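Local coordinates for protein glycosyl hydrolase, family 38 (Enterococcus faecalis, PDB 5KBP) that probably hydrolyses alpha-mannosidic linkages in glycans, as a metal-dependent alpha-mannosidase of glycoside hydrolase family 38, at residues G779-G784 with F790-Q795; F718-D723 with G727-N732; L659-T664 with V676-G681; Y414-V419 with I801-A806. All blocks are in the same frame, centred on the assembly; numbering follows the deposited sequence.

Contacts 1, 2 and 3 belong to one buried beta-sandwich region, whereas contact 4 is only partly buried and joins other sheets. Contact 2 is a hydrogen-bonded hairpin in the nine-stranded sheet; contact 1 adds a helix on that sheet's outer side, and strands 772-783 and 727-732 are neighbours in it. Contact 3 crosses the sandwich interior, where two phenylalanines meet without any polar link. The chemistry follows: backbone and amide bonds in contact 2, threonine methyl packing in contact 1, aromatic packing in contact 3, and a lysine and glutamate around a phenylalanine in contact 4. Q794 of contact 1 touches Y414 of contact 4.

Contact 1: residues G779-G784 with F790-Q795; sequences GLSLHG and FATYQQ
S781 on strand 779-783 and T792 on helix 790-795 face each other where the two axes come within 8.7 Å, running nearly antiparallel at 158°. Their CA atoms, S781 CA and T792 CA, are the nearest backbone pair at 6.4 Å. The side chain of T792 carries almost the whole contact. Its methyl comes down on the strand and meets the serine hydroxyl first, T792 CG2 to S781 OG being 3.5 Å. On the next residue of that strand face, H783 CB lies 3.9 Å from T792 CG2, and the histidine ring is met obliquely. The methyl thus rests between two side chains that point toward the helix, while L782 between them points away. This is a beta-alpha connection in which the helix packs on its own sheet: after strand 772-783 the chain leaves the antiparallel sheet of a beta sandwich, and helix 789-799 folds back over the outer side of that sheet, leaving L780 and L782 to face its interior. The T792 hydroxyl does not bond the strand. With OG1 set between its own backbone N and carbonyl carbon (chi1 70°), it bonds R789 O one turn back in the helix and T729 OG1 on the neighbouring strand, and CG2 is left as the group that faces S781 and H783. The H783 ring is held at both nitrogens, by N720 ND2 at NE2 and by a weak bond from ND1 to G784 O. Beside T792, Y793 turns its ring to stack on F718 and bonds E688 through its hydroxyl.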
# COMPACT_ATOMS: atom_id res chain seq x y z
N GLY A 779 -23.65 13.96 -14.33
CA GLY A 779 -24.50 14.24 -15.48
C GLY A 779 -25.91 14.60 -15.08
O GLY A 779 -26.31 14.53 -13.92
N LEU A 780 -26.68 15.00 -16.10
CA LEU A 780 -28.04 15.48 -15.93
C LEU A 780 -28.97 14.72 -16.86
O LEU A 780 -28.59 14.36 -17.98
CB LEU A 780 -28.12 16.99 -16.22
CG LEU A 780 -29.44 17.77 -16.16
CD1 LEU A 780 -29.16 19.21 -15.75
CD2 LEU A 780 -30.17 17.73 -17.49
N SER A 781 -30.20 14.48 -16.39
CA SER A 781 -31.20 13.79 -17.19
C SER A 781 -32.58 14.32 -16.82
O SER A 781 -32.93 14.35 -15.64
CB SER A 781 -31.14 12.27 -16.97
OG SER A 781 -32.10 11.61 -17.78
N LEU A 782 -33.34 14.74 -17.83
CA LEU A 782 -34.66 15.31 -17.63
C LEU A 782 -35.75 14.30 -17.98
O LEU A 782 -35.56 13.43 -18.82
CB LEU A 782 -34.83 16.58 -18.48
CG LEU A 782 -33.83 17.71 -18.22
CD1 LEU A 782 -34.08 18.88 -19.16
CD2 LEU A 782 -33.89 18.16 -16.76
N HIS A 783 -36.89 14.43 -17.31
CA HIS A 783 -38.02 13.55 -17.56
C HIS A 783 -39.31 14.34 -17.34
O HIS A 783 -39.31 15.43 -16.76
CB HIS A 783 -37.98 12.30 -16.68
CG HIS A 783 -38.21 12.57 -15.22
ND1 HIS A 783 -39.47 12.74 -14.69
CD2 HIS A 783 -37.34 12.68 -14.19
CE1 HIS A 783 -39.37 12.95 -13.39
NE2 HIS A 783 -38.09 12.92 -13.06
N GLY A 784 -40.42 13.76 -17.80
CA GLY A 784 -41.71 14.40 -17.67
C GLY A 784 -42.61 13.73 -16.64
O GLY A 784 -42.56 14.06 -15.46
N PHE A 790 -37.97 6.46 -13.78
CA PHE A 790 -37.25 5.20 -13.58
C PHE A 790 -36.34 4.88 -14.76
O PHE A 790 -35.29 4.25 -14.57
CB PHE A 790 -38.25 4.07 -13.34
CG PHE A 790 -39.15 4.31 -12.17
CD1 PHE A 790 -38.65 4.29 -10.88
CD2 PHE A 790 -40.50 4.55 -12.35
CE1 PHE A 790 -39.47 4.52 -9.80
CE2 PHE A 790 -41.33 4.78 -11.28
CZ PHE A 790 -40.82 4.76 -10.00
N ALA A 791 -36.70 5.31 -15.97
CA ALA A 791 -35.80 5.15 -17.10
C ALA A 791 -34.53 5.96 -16.90
O ALA A 791 -33.43 5.51 -17.27
CB ALA A 791 -36.50 5.56 -18.40
N THR A 792 -34.65 7.15 -16.31
CA THR A 792 -33.47 7.96 -16.02
C THR A 792 -32.60 7.31 -14.95
O THR A 792 -31.38 7.54 -14.92
CB THR A 792 -33.88 9.36 -15.58
OG1 THR A 792 -34.49 9.30 -14.28
CG2 THR A 792 -34.88 9.95 -16.57
N TYR A 793 -33.20 6.51 -14.07
CA TYR A 793 -32.41 5.81 -13.06
C TYR A 793 -31.61 4.68 -13.68
O TYR A 793 -30.44 4.47 -13.33
CB TYR A 793 -33.32 5.27 -11.95
CG TYR A 793 -34.09 6.32 -11.18
CD1 TYR A 793 -33.82 7.67 -11.33
CD2 TYR A 793 -35.07 5.94 -10.28
CE1 TYR A 793 -34.51 8.62 -10.62
CE2 TYR A 793 -35.78 6.89 -9.56
CZ TYR A 793 -35.49 8.23 -9.73
OH TYR A 793 -36.19 9.17 -9.01
N GLN A 794 -32.22 3.94 -14.62
CA GLN A 794 -31.52 2.85 -15.28
C GLN A 794 -30.34 3.37 -16.10
O GLN A 794 -29.24 2.82 -16.04
CB GLN A 794 -32.49 2.07 -16.17
CG GLN A 794 -33.55 1.29 -15.40
CD GLN A 794 -34.47 0.50 -16.31
OE1 GLN A 794 -35.01 1.04 -17.28
NE2 GLN A 794 -34.64 -0.78 -16.01
N GLN A 795 -30.56 4.44 -16.88
CA GLN A 795 -29.48 5.03 -17.65
C GLN A 795 -28.43 5.66 -16.74
O GLN A 795 -27.26 5.77 -17.12
CB GLN A 795 -30.03 6.06 -18.63
CG GLN A 795 -30.90 5.47 -19.73

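Contact 2: residues F718-D723 with G727-N732; sequences FVNVHD and GVTIFN
N720 and T729 form the polar centre of this antiparallel hairpin, in which strands 718-722 and 727-732 run at 171° to each other with their axes 4.6 Å apart. The backbone is tightly zipped there: V719 N and O bond I730 O and N, each at 2.9 Å, and V721 and V728 pair in the same two-bond way, V728 N to V721 O being 2.8 Å. On the same face as N720, the T729 hydroxyl takes a short bond, N720 ND2 to T729 OG1 2.7 Å, with the oxygen somewhat out of the amide plane. N720 reaches it because its CG stands anti to the backbone N (chi1 175°). The amide is gripped at both ends, since H722 ND1 donates to N720 OD1 at 2.7 Å, nearly in line with the C=O bond; its rotation is thereby fixed. On the other face V719 and I730 lie side by side, V719 CG1 4.1 Å from I730 CB. Toward the turn the backbones stay close, and G727, a glycine, lets H722 CB come within 3.5 Å of G727 CA. The looseness there lies in the side chains: the partly exposed H722 turns its ring away from the partner strand, and D723, also partly exposed, salt-bridges K726 within the turn. Helix 789-799 covers the face of F718, N720 and T729, while V719, V721 and I730 pack on I746 of strand 745-753 in the opposing sheet, and strand 772-783 flanks strand 727-732 through backbone bonds of T729 and F731.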
# COMPACT_ATOMS: atom_id res chain seq x y z
N PHE A 718 -27.51 8.51 -8.01
CA PHE A 718 -28.28 9.64 -8.51
C PHE A 718 -29.10 10.26 -7.38
O PHE A 718 -29.22 9.71 -6.29
CB PHE A 718 -29.18 9.23 -9.67
CG PHE A 718 -30.12 8.10 -9.34
CD1 PHE A 718 -31.33 8.36 -8.71
CD2 PHE A 718 -29.80 6.79 -9.65
CE1 PHE A 718 -32.20 7.33 -8.40
CE2 PHE A 718 -30.67 5.76 -9.34
CZ PHE A 718 -31.87 6.03 -8.72
N VAL A 719 -29.69 11.41 -7.69
CA VAL A 719 -30.67 12.09 -6.85
C VAL A 719 -31.67 12.77 -7.78
O VAL A 719 -31.30 13.29 -8.83
CB VAL A 719 -30.01 13.09 -5.89
CG1 VAL A 719 -29.15 14.08 -6.65
CG2 VAL A 719 -31.06 13.82 -5.07
N ASN A 720 -32.95 12.75 -7.40
CA ASN A 720 -34.02 13.21 -8.27
C ASN A 720 -34.96 14.15 -7.53
O ASN A 720 -35.22 13.98 -6.34
CB ASN A 720 -34.81 12.02 -8.84
CG ASN A 720 -36.01 12.45 -9.65
OD1 ASN A 720 -37.12 12.59 -9.13
ND2 ASN A 720 -35.81 12.67 -10.95
N VAL A 721 -35.48 15.14 -8.26
CA VAL A 721 -36.51 16.05 -7.78
C VAL A 721 -37.55 16.17 -8.88
O VAL A 721 -37.22 16.48 -10.02
CB VAL A 721 -35.94 17.43 -7.42
CG1 VAL A 721 -37.06 18.45 -7.27
CG2 VAL A 721 -35.11 17.35 -6.14
N HIS A 722 -38.82 15.92 -8.53
CA HIS A 722 -39.87 15.92 -9.54
C HIS A 722 -41.20 16.26 -8.90
O HIS A 722 -41.42 16.05 -7.71
CB HIS A 722 -39.95 14.57 -10.26
CG HIS A 722 -40.51 13.47 -9.41
ND1 HIS A 722 -39.73 12.68 -8.60
CD2 HIS A 722 -41.78 13.03 -9.25
CE1 HIS A 722 -40.49 11.80 -7.97
NE2 HIS A 722 -41.74 11.99 -8.35
N ASP A 723 -42.11 16.78 -9.73
CA ASP A 723 -43.51 16.94 -9.35
C ASP A 723 -44.38 16.09 -10.27
O ASP A 723 -43.91 15.09 -10.82
CB ASP A 723 -43.94 18.41 -9.38
CG ASP A 723 -43.62 19.09 -10.70
OD1 ASP A 723 -43.40 18.40 -11.71
OD2 ASP A 723 -43.59 20.34 -10.72
N GLY A 727 -39.38 16.67 -13.98
CA GLY A 727 -38.41 16.18 -13.02
C GLY A 727 -37.00 16.29 -13.55
O GLY A 727 -36.77 16.33 -14.76
N VAL A 728 -36.06 16.35 -12.61
CA VAL A 728 -34.63 16.45 -12.91
C VAL A 728 -33.90 15.35 -12.15
O VAL A 728 -34.11 15.19 -10.94
CB VAL A 728 -34.06 17.83 -12.55
CG1 VAL A 728 -32.57 17.89 -12.86
CG2 VAL A 728 -34.81 18.93 -13.28
N THR A 729 -33.05 14.61 -12.85
CA THR A 729 -32.21 13.59 -12.24
C THR A 729 -30.75 13.97 -12.44
O THR A 729 -30.33 14.31 -13.55
CB THR A 729 -32.48 12.20 -12.84
OG1 THR A 729 -33.84 11.83 -12.60
CG2 THR A 729 -31.55 11.16 -12.22
N ILE A 730 -29.97 13.90 -11.36
CA ILE A 730 -28.54 14.21 -11.38
C ILE A 730 -27.80 12.95 -10.94
O ILE A 730 -27.95 12.51 -9.80
CB ILE A 730 -28.19 15.39 -10.46
CG1 ILE A 730 -29.01 16.63 -10.83
CG2 ILE A 730 -26.70 15.69 -10.53
CD1 ILE A 730 -28.75 17.13 -12.23
N PHE A 731 -27.01 12.38 -11.85
CA PHE A 731 -26.21 11.21 -11.54
C PHE A 731 -24.74 11.58 -11.44
O PHE A 731 -24.31 12.64 -11.91
CB PHE A 731 -26.43 10.09 -12.58
CG PHE A 731 -26.19 10.52 -14.00
CD1 PHE A 731 -27.22 11.04 -14.76
CD2 PHE A 731 -24.94 10.36 -14.58
CE1 PHE A 731 -27.01 11.42 -16.08
CE2 PHE A 731 -24.72 10.74 -15.90
CZ PHE A 731 -25.76 11.27 -16.65
N ASN A 732 -23.97 10.69 -10.82
CA ASN A 732 -22.58 10.99 -10.48
C ASN A 732 -21.79 9.69 -10.38
O ASN A 732 -22.35 8.59 -10.41
CB ASN A 732 -22.50 11.77 -9.17
CG ASN A 732 -22.86 10.92 -7.96
OD1 ASN A 732 -21.99 10.32 -7.33
ND2 ASN A 732 -24.15 10.86 -7.64

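Contact 3: residues L659-T664 with V676-G681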
# COMPACT_ATOMS: atom_id res chain seq x y z
N LEU A 659 -27.05 14.46 -20.43
CA LEU A 659 -26.06 15.52 -20.60
C LEU A 659 -24.91 15.24 -19.63
O LEU A 659 -25.09 15.32 -18.41
CB LEU A 659 -26.68 16.89 -20.34
CG LEU A 659 -25.95 18.11 -20.90
CD1 LEU A 659 -26.02 18.12 -22.42
CD2 LEU A 659 -26.52 19.40 -20.32
N PHE A 660 -23.75 14.90 -20.16
CA PHE A 660 -22.62 14.47 -19.35
C PHE A 660 -21.71 15.65 -19.01
O PHE A 660 -21.50 16.55 -19.83
CB PHE A 660 -21.81 13.39 -20.08
CG PHE A 660 -22.55 12.09 -20.24
CD1 PHE A 660 -23.40 11.89 -21.31
CD2 PHE A 660 -22.40 11.08 -19.31
CE1 PHE A 660 -24.08 10.69 -21.46
CE2 PHE A 660 -23.08 9.88 -19.45
CZ PHE A 660 -23.91 9.69 -20.52
N PHE A 661 -21.18 15.63 -17.79
CA PHE A 661 -20.27 16.66 -17.31
C PHE A 661 -18.97 16.02 -16.82
O PHE A 661 -18.97 14.91 -16.29
CB PHE A 661 -20.89 17.48 -16.18
CG PHE A 661 -22.25 18.02 -16.50
CD1 PHE A 661 -22.42 18.96 -17.51
CD2 PHE A 661 -23.37 17.60 -15.80
CE1 PHE A 661 -23.67 19.46 -17.81
CE2 PHE A 661 -24.62 18.10 -16.09
CZ PHE A 661 -24.77 19.03 -17.10
N GLU A 662 -17.87 16.75 -17.00
CA GLU A 662 -16.56 16.31 -16.53
C GLU A 662 -15.80 17.55 -16.06
O GLU A 662 -15.24 18.28 -16.88
CB GLU A 662 -15.80 15.57 -17.62
CG GLU A 662 -14.96 14.41 -17.11
CD GLU A 662 -14.22 13.68 -18.21
OE1 GLU A 662 -13.05 14.04 -18.48
OE2 GLU A 662 -14.80 12.76 -18.82
N THR A 663 -15.80 17.78 -14.75
CA THR A 663 -15.16 18.95 -14.16
C THR A 663 -13.79 18.57 -13.62
O THR A 663 -13.66 17.59 -12.88
CB THR A 663 -16.02 19.54 -13.04
OG1 THR A 663 -17.29 19.95 -13.58
CG2 THR A 663 -15.33 20.73 -12.40
N THR A 664 -12.77 19.34 -13.99
CA THR A 664 -11.40 19.11 -13.56
C THR A 664 -10.86 20.36 -12.87
O THR A 664 -11.04 21.48 -13.36
CB THR A 664 -10.49 18.73 -14.73
OG1 THR A 664 -10.51 19.77 -15.71
CG2 THR A 664 -10.95 17.43 -15.36
N VAL A 676 -21.50 21.80 -6.95
CA VAL A 676 -22.14 22.20 -8.20
C VAL A 676 -23.65 22.23 -7.97
O VAL A 676 -24.20 21.34 -7.31
CB VAL A 676 -21.77 21.25 -9.37
CG1 VAL A 676 -22.11 19.80 -9.03
CG2 VAL A 676 -22.45 21.69 -10.66
N LEU A 677 -24.30 23.25 -8.50
CA LEU A 677 -25.70 23.53 -8.21
C LEU A 677 -26.57 23.24 -9.43
O LEU A 677 -26.17 23.49 -10.57
CB LEU A 677 -25.89 24.98 -7.77
CG LEU A 677 -25.79 25.31 -6.27
CD1 LEU A 677 -24.54 24.71 -5.64
CD2 LEU A 677 -25.83 26.82 -6.06
N PHE A 678 -27.77 22.71 -9.18
CA PHE A 678 -28.75 22.43 -10.23
C PHE A 678 -30.12 22.88 -9.76
O PHE A 678 -30.88 22.09 -9.19
CB PHE A 678 -28.76 20.95 -10.60
CG PHE A 678 -27.49 20.48 -11.25
CD1 PHE A 678 -27.27 20.69 -12.60
CD2 PHE A 678 -26.53 19.81 -10.51
CE1 PHE A 678 -26.11 20.25 -13.20
CE2 PHE A 678 -25.37 19.36 -11.11
CZ PHE A 678 -25.15 19.59 -12.46
N PRO A 679 -30.48 24.14 -9.98
CA PRO A 679 -31.82 24.61 -9.61
C PRO A 679 -32.89 23.92 -10.44
O PRO A 679 -32.95 24.07 -11.66
CB PRO A 679 -31.76 26.12 -9.90
CG PRO A 679 -30.31 26.45 -9.88
CD PRO A 679 -29.62 25.24 -10.44
N THR A 680 -33.74 23.15 -9.76
CA THR A 680 -34.82 22.44 -10.44
C THR A 680 -36.02 23.33 -10.73
O THR A 680 -36.78 23.04 -11.66
CB THR A 680 -35.27 21.23 -9.61
OG1 THR A 680 -35.81 21.68 -8.36
CG2 THR A 680 -34.09 20.30 -9.34
N GLY A 681 -36.21 24.40 -9.96
CA GLY A 681 -37.31 25.30 -10.17
C GLY A 681 -38.62 24.88 -9.55
O GLY A 681 -39.65 25.53 -9.80
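F661 and F678 make the entire contact, an apolar meeting of two rings projecting from different strands. Their nearest carbons are F661 CE2 and F678 CE1, 3.9 Å apart, and F678 CZ is hardly farther from the same F661 CE2. The centroids are 5.9 Å apart and the planes inclined at 32°, so the rings meet obliquely at their outer rims. The two side chains run past each other in opposite directions. Both CB bonds point toward the other strand, and with CG anti to the carbonyl carbon (chi1 -51° in F661, -66° in F678) the rings extend to meet. L659 O sits over one face of F661, 3.6 Å above the ring plane and toward its rim. A further aromatic neighbour is Y778, whose ring meets that of F661 with the planes at about 40° and which is also touched by F678. Aliphatic packing completes the setting. L780 lies against both rings, through CB on F661 and through CD1 on F678. From the hairpin strand 727-732, I730 CD1 rests 3.7 Å from F678 CG. This is the interior of a two-sheet antiparallel beta sandwich, consistent with the galactose mutarotase-like clan to which this family's C-terminal domain is assigned; F661 comes from the nine-stranded sheet and F678 from the facing one, which also holds strands 555-566 and 745-753. Polar interactions do not cross between the two segments. On the side of F661 they are backbone bonds within its own sheet, which tie F661 to Y778 and L659 to L780 in strand 772-783.

Contact 4: residues Y414-V419 with I801-A806; sequences YQKTEV and IPFTAA
K416 and E418 enclose the ring of F803 from two directions, the lysine over one face and the glutamate along the edge. K416 and F803 approach from opposite directions, and the lysine CD settles over one ring face, 3.7 Å from the F803 centroid and 21° off the normal. This CH-pi contact is shifted toward the rim, where K416 CD is 3.5 Å from both CE2 and CZ of F803. The lysine chain runs extended to CE, and K416 CE lies 3.0 Å from I801 O; the bend at chi4 (-42°) then swings NZ toward E418. The resulting salt bridge, K416 NZ to E418 OE1 2.6 Å, meets the oxygen nearly along its C-O axis. E418 slides past F803 in the opposite direction. Its CB is at the ring edge, in the ring plane, E418 CB to F803 CE2 being 3.6 Å. With CG anti to the backbone N and the chain extended beyond it, the carboxylate carbon is carried along the same edge, E418 CD 3.4 Å from F803 CD2. The carboxylate plane is turned 70° from the ring. F803 is only partly exposed, since V496 and M499 of strand 483-499 also touch it, as does N410 of strand 404-410. The contact joins the loop after helix 789-799 to the start of strand 416-430, where the salt bridge links residues two apart on one strand. It thereby marks a junction of two antiparallel sheets in the C-terminal beta region, one pairing strand 804-807 with 404-410, the other strand 416-430 with 483-499.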
# COMPACT_ATOMS: atom_id res chain seq x y z
N TYR A 414 -29.10 -3.08 -19.00
CA TYR A 414 -29.92 -2.02 -19.57
C TYR A 414 -29.60 -1.84 -21.05
O TYR A 414 -28.49 -2.15 -21.50
CB TYR A 414 -29.70 -0.69 -18.84
CG TYR A 414 -29.58 -0.83 -17.35
CD1 TYR A 414 -30.71 -0.97 -16.55
CD2 TYR A 414 -28.34 -0.83 -16.72
CE1 TYR A 414 -30.61 -1.10 -15.18
CE2 TYR A 414 -28.23 -0.96 -15.35
CZ TYR A 414 -29.37 -1.09 -14.59
OH TYR A 414 -29.27 -1.22 -13.22
N GLN A 415 -30.58 -1.35 -21.80
CA GLN A 415 -30.33 -0.91 -23.17
C GLN A 415 -29.35 0.25 -23.14
O GLN A 415 -29.66 1.32 -22.59
CB GLN A 415 -31.63 -0.50 -23.84
CG GLN A 415 -32.72 -1.56 -23.77
CD GLN A 415 -33.09 -2.11 -25.13
OE1 GLN A 415 -33.27 -1.35 -26.09
NE2 GLN A 415 -33.20 -3.43 -25.23
N LYS A 416 -28.18 0.06 -23.72
CA LYS A 416 -27.10 1.04 -23.63
C LYS A 416 -26.96 1.80 -24.94
O LYS A 416 -26.88 1.20 -26.01
CB LYS A 416 -25.78 0.37 -23.27
CG LYS A 416 -24.93 1.23 -22.37
CD LYS A 416 -23.51 0.74 -22.25
CE LYS A 416 -22.71 1.73 -21.44
NZ LYS A 416 -23.02 3.14 -21.81
N THR A 417 -26.93 3.13 -24.83
CA THR A 417 -26.74 4.03 -25.96
C THR A 417 -25.52 4.89 -25.68
O THR A 417 -25.48 5.58 -24.65
CB THR A 417 -27.97 4.90 -26.20
OG1 THR A 417 -29.08 4.06 -26.56
CG2 THR A 417 -27.71 5.90 -27.30
N GLU A 418 -24.54 4.86 -26.58
CA GLU A 418 -23.27 5.52 -26.31
C GLU A 418 -22.49 5.65 -27.61
O GLU A 418 -22.50 4.74 -28.44
CB GLU A 418 -22.46 4.73 -25.28
CG GLU A 418 -21.01 5.17 -25.11
CD GLU A 418 -20.31 4.43 -23.99
OE1 GLU A 418 -20.96 4.14 -22.97
OE2 GLU A 418 -19.11 4.13 -24.14
N VAL A 419 -21.81 6.79 -27.77
CA VAL A 419 -20.85 6.98 -28.85
C VAL A 419 -19.52 6.40 -28.37
O VAL A 419 -18.85 6.99 -27.53
CB VAL A 419 -20.71 8.46 -29.23
CG1 VAL A 419 -19.60 8.64 -30.25
CG2 VAL A 419 -22.03 8.98 -29.78
N ILE A 801 -21.17 2.11 -16.17
CA ILE A 801 -20.67 0.84 -16.69
C ILE A 801 -20.18 1.04 -18.12
O ILE A 801 -20.99 1.05 -19.05
CB ILE A 801 -21.76 -0.24 -16.63
CG1 ILE A 801 -22.35 -0.32 -15.22
CG2 ILE A 801 -21.19 -1.59 -17.04
CD1 ILE A 801 -23.54 -1.25 -15.10
N PRO A 802 -18.87 1.20 -18.34
CA PRO A 802 -18.38 1.46 -19.69
C PRO A 802 -18.47 0.23 -20.58
O PRO A 802 -18.53 -0.91 -20.11
CB PRO A 802 -16.93 1.87 -19.46
CG PRO A 802 -16.54 1.15 -18.21
CD PRO A 802 -17.78 1.13 -17.35
N PHE A 803 -18.49 0.48 -21.89
CA PHE A 803 -18.45 -0.60 -22.86
C PHE A 803 -17.12 -1.34 -22.77
O PHE A 803 -16.08 -0.77 -22.41
CB PHE A 803 -18.65 -0.07 -24.28
CG PHE A 803 -20.09 -0.05 -24.73
CD1 PHE A 803 -20.78 -1.23 -24.92
CD2 PHE A 803 -20.73 1.15 -24.97
CE1 PHE A 803 -22.10 -1.22 -25.34
CE2 PHE A 803 -22.05 1.17 -25.39
CZ PHE A 803 -22.74 -0.02 -25.57
N THR A 804 -17.15 -2.63 -23.10
CA THR A 804 -15.95 -3.45 -23.17
C THR A 804 -15.67 -3.76 -24.64
O THR A 804 -16.39 -4.55 -25.26
CB THR A 804 -16.11 -4.74 -22.36
OG1 THR A 804 -16.19 -4.42 -20.97
CG2 THR A 804 -14.92 -5.67 -22.60
N ALA A 805 -14.64 -3.12 -25.19
CA ALA A 805 -14.22 -3.33 -26.57
C ALA A 805 -12.97 -4.19 -26.60
O ALA A 805 -12.08 -4.04 -25.75
CB ALA A 805 -13.96 -1.99 -27.27
N ALA A 806 -12.89 -5.08 -27.58
CA ALA A 806 -11.78 -6.00 -27.68
C ALA A 806 -11.55 -6.38 -29.13
O ALA A 806 -12.51 -6.67 -29.85
CB ALA A 806 -12.02 -7.27 -26.85